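PDB 1UV4: extracellular endo-alpha-(1->5)-L-arabinanase 1 from Bacillus subtilis, which cuts internal alpha-1,5-L-arabinofuranosidic linkages of linear and branched arabinan, helping to break down plant cell walls. Local coordinates for residues N127-D139 with L146-L160. Sequence-based numbering, arbitrary orientation.
Sequences NNYNAIDPELTFD and LAFGSFWSGIKLTKL. With CA (calcium ion), chain D; EDO (1,2-ethanediol), chain F.
Asn128 O takes two hydrogen bonds from Ser153, from OG at 2.6 Å and from the backbone N at 2.9 Å, the two donors reaching it from opposite faces of its carbonyl plane. Ser153 belongs to the type II' turn Phe151-Gly154, which links the second and third strands of one blade of the GH43 beta-propeller. Its OG also accepts from Lys156 NZ, and these two bonds probably fix its rotation; NZ donates to Ser173 and an ethanediol as well. The lysine chain crosses the Tyr129 side chain at about a right angle, with CE against Tyr129 CB. Phe148, with CG between backbone N and carbonyl carbon (chi1 68°), turns its ring edge toward the face of Tyr129, an offset edge-to-face pair with planes 68° apart; Asn130 O lies at that edge too. Within the turn, Trp152 rests CZ3 3.8 Å from Asn130 ND2, while Asn130 OD1 bonds Ser99. A water accepts from Asn130 N and Ser150 N, bridging the two backbones. Ser150 CB packs tightly on Ile132 CD1 at 3.5 Å. By similarity, residues 130-133 and 150-152 bind substrate, and Asp133, whose side chain touches the probable proton donor Glu185, probably tunes its pKa. Gly149 N to Ile132 O (2.9 Å) leads into the antiparallel hairpin, where Glu135 and Ala147 exchange two backbone hydrogen bonds. On the face opposite their side chains, Leu136 CD1 meets Leu160 CD1. The Glu135 chain, bent at chi2 (71°), swings its carboxylate away from the hairpin: OE2 accepts from Leu189 N, and OE1 binds calcium at 2.4 Å alongside Asp77 and Asp257.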
loop_
_atom_site.group_PDB
_atom_site.type_symbol
_atom_site.label_atom_id
_atom_site.label_comp_id
_atom_site.label_asym_id
_atom_site.label_seq_id
_atom_site.Cartn_x
_atom_site.Cartn_y
_atom_site.Cartn_z
ATOM N N ASN A 127 10.702 18.295 1.860
ATOM C CA ASN A 127 9.310 17.993 2.187
ATOM C C ASN A 127 9.207 17.351 3.557
ATOM O O ASN A 127 10.140 16.700 4.039
ATOM C CB ASN A 127 8.694 17.065 1.157
ATOM C CG ASN A 127 8.619 17.697 -0.224
ATOM O OD1 ASN A 127 9.323 17.265 -1.155
ATOM N ND2 ASN A 127 7.833 18.746 -0.367
ATOM N N ASN A 128 8.071 17.579 4.200
ATOM C CA ASN A 128 7.718 16.943 5.468
ATOM C C ASN A 128 6.933 15.608 5.281
ATOM O O ASN A 128 6.104 15.237 6.099
ATOM C CB ASN A 128 6.910 17.947 6.365
ATOM C CG ASN A 128 5.429 18.218 5.842
ATOM O OD1 ASN A 128 5.047 17.864 4.706
ATOM N ND2 ASN A 128 4.601 18.835 6.704
ATOM N N TYR A 129 7.173 14.922 4.163
ATOM C CA TYR A 129 6.516 13.629 3.852
ATOM C C TYR A 129 7.410 12.841 2.902
ATOM O O TYR A 129 8.389 13.355 2.386
ATOM C CB TYR A 129 5.138 13.830 3.210
ATOM C CG TYR A 129 5.111 14.678 1.961
ATOM C CD1 TYR A 129 5.434 14.175 0.698
ATOM C CD2 TYR A 129 4.744 16.012 2.058
ATOM C CE1 TYR A 129 5.359 15.006 -0.447
ATOM C CE2 TYR A 129 4.687 16.817 0.994
ATOM C CZ TYR A 129 5.006 16.337 -0.258
ATOM O OH TYR A 129 4.873 17.201 -1.337
ATOM N N ASN A 130 7.041 11.593 2.705
ATOM C CA ASN A 130 7.792 10.660 1.857
ATOM C C ASN A 130 6.843 10.096 0.810
ATOM O O ASN A 130 5.826 9.481 1.132
ATOM C CB ASN A 130 8.379 9.534 2.701
ATOM C CG ASN A 130 9.344 8.663 1.935
ATOM O OD1 ASN A 130 9.790 9.005 0.842
ATOM N ND2 ASN A 130 9.786 7.555 2.576
ATOM N N ALA A 131 7.192 10.307 -0.455
ATOM C CA ALA A 131 6.371 9.844 -1.578
ATOM C C ALA A 131 6.634 8.381 -1.921
ATOM O O ALA A 131 7.236 8.047 -2.944
ATOM C CB ALA A 131 6.609 10.706 -2.838
ATOM N N ILE A 132 6.148 7.541 -1.015
ATOM C CA ILE A 132 6.095 6.111 -1.198
ATOM C C ILE A 132 4.750 5.560 -0.724
ATOM O O ILE A 132 3.932 6.238 -0.112
ATOM C CB ILE A 132 7.279 5.391 -0.487
ATOM C CG1 ILE A 132 7.117 5.388 1.023
ATOM C CG2 ILE A 132 8.612 5.991 -0.890
ATOM C CD1 ILE A 132 8.087 4.530 1.757
ATOM N N ASP A 133 4.552 4.289 -1.006
ATOM C CA ASP A 133 3.405 3.527 -0.530
ATOM C C ASP A 133 2.062 4.017 -1.092
ATOM O O ASP A 133 1.123 4.309 -0.344
ATOM C CB ASP A 133 3.303 3.432 0.989
ATOM C CG ASP A 133 4.473 2.764 1.622
ATOM O OD1 ASP A 133 5.371 2.172 0.963
ATOM O OD2 ASP A 133 4.569 2.801 2.879
ATOM N N PRO A 134 1.955 4.106 -2.431
ATOM C CA PRO A 134 0.704 4.603 -3.042
ATOM C C PRO A 134 -0.494 3.718 -2.856
ATOM O O PRO A 134 -0.367 2.502 -2.784
ATOM C CB PRO A 134 1.042 4.643 -4.528
ATOM C CG PRO A 134 2.175 3.626 -4.702
ATOM C CD PRO A 134 2.948 3.708 -3.451
ATOM N N GLU A 135 -1.662 4.340 -2.859
ATOM C CA GLU A 135 -2.933 3.663 -2.802
ATOM C C GLU A 135 -3.922 4.418 -3.680
ATOM O O GLU A 135 -4.263 5.550 -3.391
ATOM C CB GLU A 135 -3.423 3.659 -1.343
ATOM C CG GLU A 135 -4.898 3.446 -1.114
ATOM C CD GLU A 135 -5.389 2.050 -1.403
ATOM O OE1 GLU A 135 -4.678 1.271 -2.093
ATOM O OE2 GLU A 135 -6.515 1.678 -0.942
ATOM N N LEU A 136 -4.432 3.757 -4.699
ATOM C CA LEU A 136 -5.498 4.294 -5.546
ATOM C C LEU A 136 -6.822 3.936 -4.881
ATOM O O LEU A 136 -7.086 2.780 -4.500
ATOM C CB LEU A 136 -5.410 3.674 -6.951
ATOM C CG LEU A 136 -6.511 4.108 -7.915
ATOM C CD1 LEU A 136 -6.512 5.608 -8.213
ATOM C CD2 LEU A 136 -6.351 3.348 -9.244
ATOM N N THR A 137 -7.674 4.944 -4.740
ATOM C CA THR A 137 -8.999 4.711 -4.221
ATOM C C THR A 137 -10.008 5.515 -5.042
ATOM O O THR A 137 -9.645 6.298 -5.905
ATOM C CB THR A 137 -9.033 5.041 -2.721
ATOM O OG1 THR A 137 -10.295 4.662 -2.159
ATOM C CG2 THR A 137 -8.907 6.508 -2.456
ATOM N N PHE A 138 -11.254 5.246 -4.778
ATOM C CA PHE A 138 -12.369 5.880 -5.485
ATOM C C PHE A 138 -13.339 6.458 -4.503
ATOM O O PHE A 138 -13.681 5.824 -3.485
ATOM C CB PHE A 138 -13.041 4.915 -6.448
ATOM C CG PHE A 138 -12.086 4.358 -7.445
ATOM C CD1 PHE A 138 -11.811 5.031 -8.628
ATOM C CD2 PHE A 138 -11.366 3.206 -7.142
ATOM C CE1 PHE A 138 -10.890 4.540 -9.511
ATOM C CE2 PHE A 138 -10.444 2.743 -8.026
ATOM C CZ PHE A 138 -10.199 3.400 -9.188
ATOM N N ASP A 139 -13.795 7.673 -4.806
ATOM C CA ASP A 139 -14.725 8.331 -3.903
ATOM C C ASP A 139 -16.165 7.889 -4.182
ATOM O O ASP A 139 -16.420 6.988 -5.011
ATOM C CB ASP A 139 -14.536 9.866 -3.947
ATOM C CG ASP A 139 -14.881 10.489 -5.295
ATOM O OD1 ASP A 139 -15.669 9.918 -6.079
ATOM O OD2 ASP A 139 -14.451 11.603 -5.657
ATOM N N LEU A 146 -5.591 9.477 -4.723
ATOM C CA LEU A 146 -4.357 8.740 -4.336
ATOM C C LEU A 146 -3.949 9.094 -2.909
ATOM O O LEU A 146 -3.784 10.271 -2.585
ATOM C CB LEU A 146 -3.196 9.093 -5.270
ATOM C CG LEU A 146 -1.894 8.270 -5.076
ATOM C CD1 LEU A 146 -2.032 6.908 -5.674
ATOM C CD2 LEU A 146 -0.688 9.081 -5.663
ATOM N N ALA A 147 -3.803 8.070 -2.073
ATOM C CA ALA A 147 -3.188 8.248 -0.743
ATOM C C ALA A 147 -1.768 7.689 -0.787
ATOM O O ALA A 147 -1.420 6.834 -1.594
ATOM C CB ALA A 147 -3.997 7.579 0.296
ATOM N N PHE A 148 -0.914 8.228 0.064
ATOM C CA PHE A 148 0.459 7.744 0.174
ATOM C C PHE A 148 1.091 8.248 1.450
ATOM O O PHE A 148 0.560 9.044 2.170
ATOM C CB PHE A 148 1.302 8.150 -1.046
ATOM C CG PHE A 148 1.564 9.637 -1.142
ATOM C CD1 PHE A 148 0.682 10.455 -1.826
ATOM C CD2 PHE A 148 2.649 10.212 -0.508
ATOM C CE1 PHE A 148 0.903 11.783 -1.910
ATOM C CE2 PHE A 148 2.873 11.579 -0.583
ATOM C CZ PHE A 148 1.993 12.363 -1.294
ATOM N N GLY A 149 2.254 7.711 1.740
ATOM C CA GLY A 149 3.125 8.206 2.803
ATOM C C GLY A 149 3.777 7.158 3.675
ATOM O O GLY A 149 3.366 6.009 3.755
ATOM N N SER A 150 4.803 7.609 4.386
ATOM C CA SER A 150 5.593 6.831 5.318
ATOM C C SER A 150 6.475 7.779 6.108
ATOM O O SER A 150 7.325 8.468 5.529
ATOM C CB SER A 150 6.468 5.863 4.558
ATOM O OG SER A 150 7.272 5.087 5.431
ATOM N N PHE A 151 6.286 7.795 7.414
ATOM C CA PHE A 151 7.116 8.580 8.344
ATOM C C PHE A 151 6.995 10.075 8.072
ATOM O O PHE A 151 6.075 10.516 7.370
ATOM C CB PHE A 151 8.569 8.040 8.402
ATOM C CG PHE A 151 8.724 6.862 9.302
ATOM C CD1 PHE A 151 8.376 5.594 8.885
ATOM C CD2 PHE A 151 9.118 7.037 10.623
ATOM C CE1 PHE A 151 8.525 4.512 9.741
ATOM C CE2 PHE A 151 9.272 5.942 11.489
ATOM C CZ PHE A 151 8.962 4.688 11.041
ATOM N N TRP A 152 7.828 10.864 8.725
ATOM C CA TRP A 152 7.692 12.323 8.697
ATOM C C TRP A 152 6.270 12.705 9.128
ATOM O O TRP A 152 5.853 12.164 10.156
ATOM C CB TRP A 152 8.179 12.908 7.395
ATOM C CG TRP A 152 9.678 12.763 7.198
ATOM C CD1 TRP A 152 10.652 13.653 7.573
ATOM C CD2 TRP A 152 10.375 11.635 6.644
ATOM N NE1 TRP A 152 11.907 13.156 7.263
ATOM C CE2 TRP A 152 11.745 11.937 6.658
ATOM C CE3 TRP A 152 9.972 10.413 6.077
ATOM C CZ2 TRP A 152 12.726 11.057 6.178
ATOM C CZ3 TRP A 152 10.944 9.542 5.626
ATOM C CH2 TRP A 152 12.293 9.860 5.661
ATOM N N SER A 153 5.564 13.587 8.414
ATOM C CA SER A 153 4.244 14.052 8.893
ATOM C C SER A 153 3.128 13.086 8.456
ATOM O O SER A 153 1.948 13.393 8.700
ATOM C CB SER A 153 3.949 15.489 8.435
ATOM O OG SER A 153 3.675 15.585 7.063
ATOM N N GLY A 154 3.483 11.924 7.861
ATOM C CA GLY A 154 2.518 10.845 7.682
ATOM C C GLY A 154 1.853 10.699 6.332
ATOM O O GLY A 154 2.430 10.895 5.293
ATOM N N ILE A 155 0.565 10.383 6.388
ATOM C CA ILE A 155 -0.243 10.022 5.232
ATOM C C ILE A 155 -0.932 11.210 4.596
ATOM O O ILE A 155 -1.560 12.032 5.265
ATOM C CB ILE A 155 -1.280 8.991 5.651
ATOM C CG1 ILE A 155 -0.577 7.847 6.419
ATOM C CG2 ILE A 155 -2.051 8.436 4.440
ATOM C CD1 ILE A 155 0.490 7.126 5.734
ATOM N N LYS A 156 -0.720 11.285 3.269
ATOM C CA LYS A 156 -1.234 12.364 2.436
ATOM C C LYS A 156 -2.242 11.806 1.438
ATOM O O LYS A 156 -2.253 10.622 1.163
ATOM C CB LYS A 156 -0.109 13.037 1.700
ATOM C CG LYS A 156 1.060 13.533 2.579
ATOM C CD LYS A 156 0.631 14.475 3.684
ATOM C CE LYS A 156 1.751 14.811 4.608
ATOM N NZ LYS A 156 1.305 15.785 5.644
ATOM N N LEU A 157 -3.018 12.720 0.877
ATOM C CA LEU A 157 -4.113 12.414 -0.042
ATOM C C LEU A 157 -4.259 13.514 -1.101
ATOM O O LEU A 157 -4.243 14.669 -0.774
ATOM C CB LEU A 157 -5.405 12.264 0.734
ATOM C CG LEU A 157 -6.678 12.005 -0.047
ATOM C CD1 LEU A 157 -6.704 10.605 -0.573
ATOM C CD2 LEU A 157 -7.917 12.320 0.821
ATOM N N THR A 158 -4.361 13.102 -2.369
ATOM C CA THR A 158 -4.664 14.024 -3.438
ATOM C C THR A 158 -5.732 13.405 -4.349
ATOM O O THR A 158 -5.751 12.202 -4.595
ATOM C CB THR A 158 -3.394 14.378 -4.256
ATOM O OG1 THR A 158 -3.720 15.260 -5.334
ATOM C CG2 THR A 158 -2.779 13.131 -4.871
ATOM N N LYS A 159 -6.537 14.275 -4.910
ATOM C CA LYS A 159 -7.446 13.893 -5.990
ATOM C C LYS A 159 -6.578 13.619 -7.209
ATOM O O LYS A 159 -5.445 14.154 -7.364
ATOM C CB LYS A 159 -8.477 14.989 -6.280
ATOM C CG LYS A 159 -9.627 14.587 -7.210
ATOM C CD LYS A 159 -10.750 15.644 -7.173
ATOM C CE LYS A 159 -11.743 15.425 -8.297
ATOM N NZ LYS A 159 -12.523 14.223 -8.141
ATOM N N LEU A 160 -7.092 12.814 -8.122
ATOM C CA LEU A 160 -6.441 12.531 -9.386
ATOM C C LEU A 160 -7.317 12.976 -10.546
ATOM O O LEU A 160 -8.539 12.910 -10.505
ATOM C CB LEU A 160 -6.176 11.026 -9.531
ATOM C CG LEU A 160 -5.190 10.414 -8.536
ATOM C CD1 LEU A 160 -5.242 8.876 -8.635
ATOM C CD2 LEU A 160 -3.802 10.916 -8.738
HETATM CA CA CA D . -4.972 -0.946 -3.031
HETATM C C1 EDO F . -0.897 19.336 3.330
HETATM O O1 EDO F . -1.933 19.035 4.244
HETATM C C2 EDO F . -0.061 18.103 3.100
HETATM O O2 EDO F . 1.150 18.231 3.804
HETATM O O HOH W 1 5.120 10.633 4.683
HETATM O O HOH W 2 -7.089 -0.677 -2.060
HETATM O O HOH W 3 -5.810 0.465 -4.842
HETATM O O HOH W 4 -15.531 13.175 -7.422
HETATM O O HOH W 5 -6.882 -2.776 -3.728
HETATM O O HOH W 6 -5.005 -2.468 -4.786
#